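Local coordinates for protein proliferating cell nuclear antigen (Entamoeba histolytica, PDB 3P91) that forms a ring-shaped trimeric sliding clamp on DNA and probably raises the processivity of DNA polymerase delta during replication, at residues A86-I94 against D102-E110. Sequence-based numbering, arbitrary orientation.
Sequences ALDNDCGLI and DAVLSITSE
With chi1 of -67°, Thr108 turns OG1 away from its carbonyl carbon and toward Leu87, whose own chi1 of -73° likewise swings CG beside the backbone N; the two side chains run past each other in opposite senses. OG1 sits against the isobutyl end of Leu87, 3.4 Å from Leu87 CD2, a fit so close that its detail is doubtful, and the hydroxyl is buried there with no clear hydrogen bond. Cys91 presents its sulfur to the same threonine, SG standing 3.6 Å from Thr108 OG1. Leu87 and Cys91 flank the type I turn, Asp88 to Cys91, that leads into a beta hairpin of strands 92-97 and 103-109, part of an antiparallel sheet in the N-terminal domain of the clamp; Thr108 faces them from the second strand. Strand 114-121 follows on one side and strand 7-11 on the other, while helix 14-25 packs against Cys91 and Leu93. Ile94 and Ile107 form the firm rung: Ile94 N binds Ile107 O at 2.9 Å and Ile107 N returns a bond to Ile94 O at 2.8 Å, both donors in the carbonyl plane. Their side chains share one face of the sheet, CB to CB 4.2 Å. Near Cys91, Gly92 N makes a weak bond to Ser109 O, 3.3 Å.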
loop_
_atom_site.group_PDB
_atom_site.type_symbol
_atom_site.label_atom_id
_atom_site.label_comp_id
_atom_site.label_asym_id
_atom_site.label_seq_id
_atom_site.Cartn_x
_atom_site.Cartn_y
_atom_site.Cartn_z
ATOM N N ALA A 86 -8.724 11.584 11.390
ATOM C CA ALA A 86 -7.661 12.400 11.961
ATOM C C ALA A 86 -7.432 12.100 13.434
ATOM O O ALA A 86 -6.466 12.571 14.028
ATOM C CB ALA A 86 -7.963 13.877 11.767
ATOM N N LEU A 87 -8.321 11.313 14.023
ATOM C CA LEU A 87 -8.271 11.070 15.455
ATOM C C LEU A 87 -7.607 9.739 15.753
ATOM O O LEU A 87 -7.482 8.895 14.873
ATOM C CB LEU A 87 -9.681 11.093 16.041
ATOM C CG LEU A 87 -10.365 12.456 16.170
ATOM C CD1 LEU A 87 -10.127 13.343 14.962
ATOM C CD2 LEU A 87 -11.844 12.273 16.402
ATOM N N ASP A 88 -7.171 9.557 16.994
ATOM C CA ASP A 88 -6.623 8.278 17.424
ATOM C C ASP A 88 -7.693 7.541 18.220
ATOM O O ASP A 88 -8.568 8.172 18.820
ATOM N N ASN A 89 -7.635 6.212 18.212
ATOM C CA ASN A 89 -8.525 5.398 19.038
ATOM C C ASN A 89 -8.332 5.751 20.509
ATOM O O ASN A 89 -9.186 5.492 21.347
ATOM C CB ASN A 89 -8.253 3.903 18.829
ATOM C CG ASN A 89 -8.813 3.374 17.517
ATOM O OD1 ASN A 89 -9.615 4.038 16.863
ATOM N ND2 ASN A 89 -8.406 2.166 17.137
ATOM N N ASP A 90 -7.185 6.353 20.799
ATOM C CA ASP A 90 -6.784 6.691 22.155
ATOM C C ASP A 90 -7.596 7.835 22.736
ATOM O O ASP A 90 -7.907 7.845 23.928
ATOM C CB ASP A 90 -5.313 7.105 22.157
ATOM C CG ASP A 90 -4.427 6.092 22.839
ATOM O OD1 ASP A 90 -3.239 5.994 22.466
ATOM O OD2 ASP A 90 -4.919 5.393 23.753
ATOM N N CYS A 91 -7.928 8.799 21.885
ATOM C CA CYS A 91 -8.391 10.110 22.336
ATOM C C CYS A 91 -9.756 10.113 23.017
ATOM O O CYS A 91 -10.472 9.110 23.013
ATOM C CB CYS A 91 -8.421 11.080 21.157
ATOM S SG CYS A 91 -9.959 11.017 20.210
ATOM N N GLY A 92 -10.099 11.259 23.598
ATOM C CA GLY A 92 -11.386 11.452 24.235
ATOM C C GLY A 92 -12.301 12.194 23.291
ATOM O O GLY A 92 -12.166 13.399 23.095
ATOM N N LEU A 93 -13.243 11.473 22.700
ATOM C CA LEU A 93 -14.071 12.050 21.656
ATOM C C LEU A 93 -15.377 12.623 22.206
ATOM O O LEU A 93 -16.147 11.931 22.871
ATOM C CB LEU A 93 -14.344 11.017 20.562
ATOM C CG LEU A 93 -15.216 11.519 19.415
ATOM C CD1 LEU A 93 -14.486 12.567 18.613
ATOM C CD2 LEU A 93 -15.624 10.373 18.530
ATOM N N ILE A 94 -15.617 13.895 21.914
ATOM C CA ILE A 94 -16.797 14.576 22.399
ATOM C C ILE A 94 -17.551 15.192 21.241
ATOM O O ILE A 94 -16.956 15.718 20.302
ATOM C CB ILE A 94 -16.434 15.675 23.406
ATOM C CG1 ILE A 94 -15.675 15.077 24.585
ATOM C CG2 ILE A 94 -17.682 16.379 23.909
ATOM C CD1 ILE A 94 -14.912 16.091 25.378
ATOM N N ASP A 102 -26.563 24.668 13.008
ATOM C CA ASP A 102 -26.135 23.816 11.897
ATOM C C ASP A 102 -24.676 23.339 11.895
ATOM O O ASP A 102 -24.103 23.121 10.829
ATOM N N ALA A 103 -24.085 23.162 13.075
ATOM C CA ALA A 103 -22.725 22.636 13.185
ATOM C C ALA A 103 -22.573 21.673 14.359
ATOM O O ALA A 103 -22.974 21.979 15.479
ATOM C CB ALA A 103 -21.701 23.782 13.296
ATOM N N VAL A 104 -21.994 20.507 14.092
ATOM C CA VAL A 104 -21.650 19.561 15.142
ATOM C C VAL A 104 -20.167 19.661 15.486
ATOM O O VAL A 104 -19.289 19.446 14.645
ATOM C CB VAL A 104 -22.002 18.108 14.753
ATOM C CG1 VAL A 104 -21.648 17.859 13.315
ATOM C CG2 VAL A 104 -21.300 17.101 15.673
ATOM N N LEU A 105 -19.899 19.991 16.738
ATOM C CA LEU A 105 -18.536 20.140 17.195
ATOM C C LEU A 105 -17.985 18.826 17.687
ATOM O O LEU A 105 -18.495 18.267 18.653
ATOM C CB LEU A 105 -18.484 21.165 18.313
ATOM C CG LEU A 105 -18.921 22.524 17.793
ATOM C CD1 LEU A 105 -19.473 23.395 18.926
ATOM C CD2 LEU A 105 -17.758 23.203 17.035
ATOM N N SER A 106 -16.942 18.345 17.013
ATOM C CA SER A 106 -16.207 17.168 17.459
ATOM C C SER A 106 -14.946 17.625 18.179
ATOM O O SER A 106 -14.262 18.543 17.732
ATOM C CB SER A 106 -15.836 16.258 16.280
ATOM O OG SER A 106 -16.929 16.083 15.395
ATOM N N ILE A 107 -14.635 16.982 19.295
ATOM C CA ILE A 107 -13.470 17.374 20.064
ATOM C C ILE A 107 -12.631 16.189 20.531
ATOM O O ILE A 107 -13.139 15.267 21.164
ATOM C CB ILE A 107 -13.872 18.228 21.260
ATOM C CG1 ILE A 107 -14.494 19.530 20.762
ATOM C CG2 ILE A 107 -12.673 18.490 22.146
ATOM C CD1 ILE A 107 -14.605 20.598 21.811
ATOM N N THR A 108 -11.345 16.229 20.189
ATOM C CA THR A 108 -10.363 15.254 20.651
ATOM C C THR A 108 -9.542 15.849 21.782
ATOM O O THR A 108 -8.963 16.918 21.628
ATOM C CB THR A 108 -9.368 14.889 19.538
ATOM O OG1 THR A 108 -10.040 14.178 18.498
ATOM C CG2 THR A 108 -8.239 14.029 20.085
ATOM N N SER A 109 -9.483 15.157 22.912
ATOM C CA SER A 109 -8.641 15.582 24.021
ATOM C C SER A 109 -7.458 14.643 24.169
ATOM O O SER A 109 -7.619 13.420 24.117
ATOM C CB SER A 109 -9.438 15.634 25.321
ATOM O OG SER A 109 -10.295 16.762 25.341
ATOM N N GLU A 110 -6.271 15.220 24.349
ATOM C CA GLU A 110 -5.050 14.436 24.469
ATOM C C GLU A 110 -4.289 14.789 25.740
ATOM O O GLU A 110 -3.137 14.384 25.912
#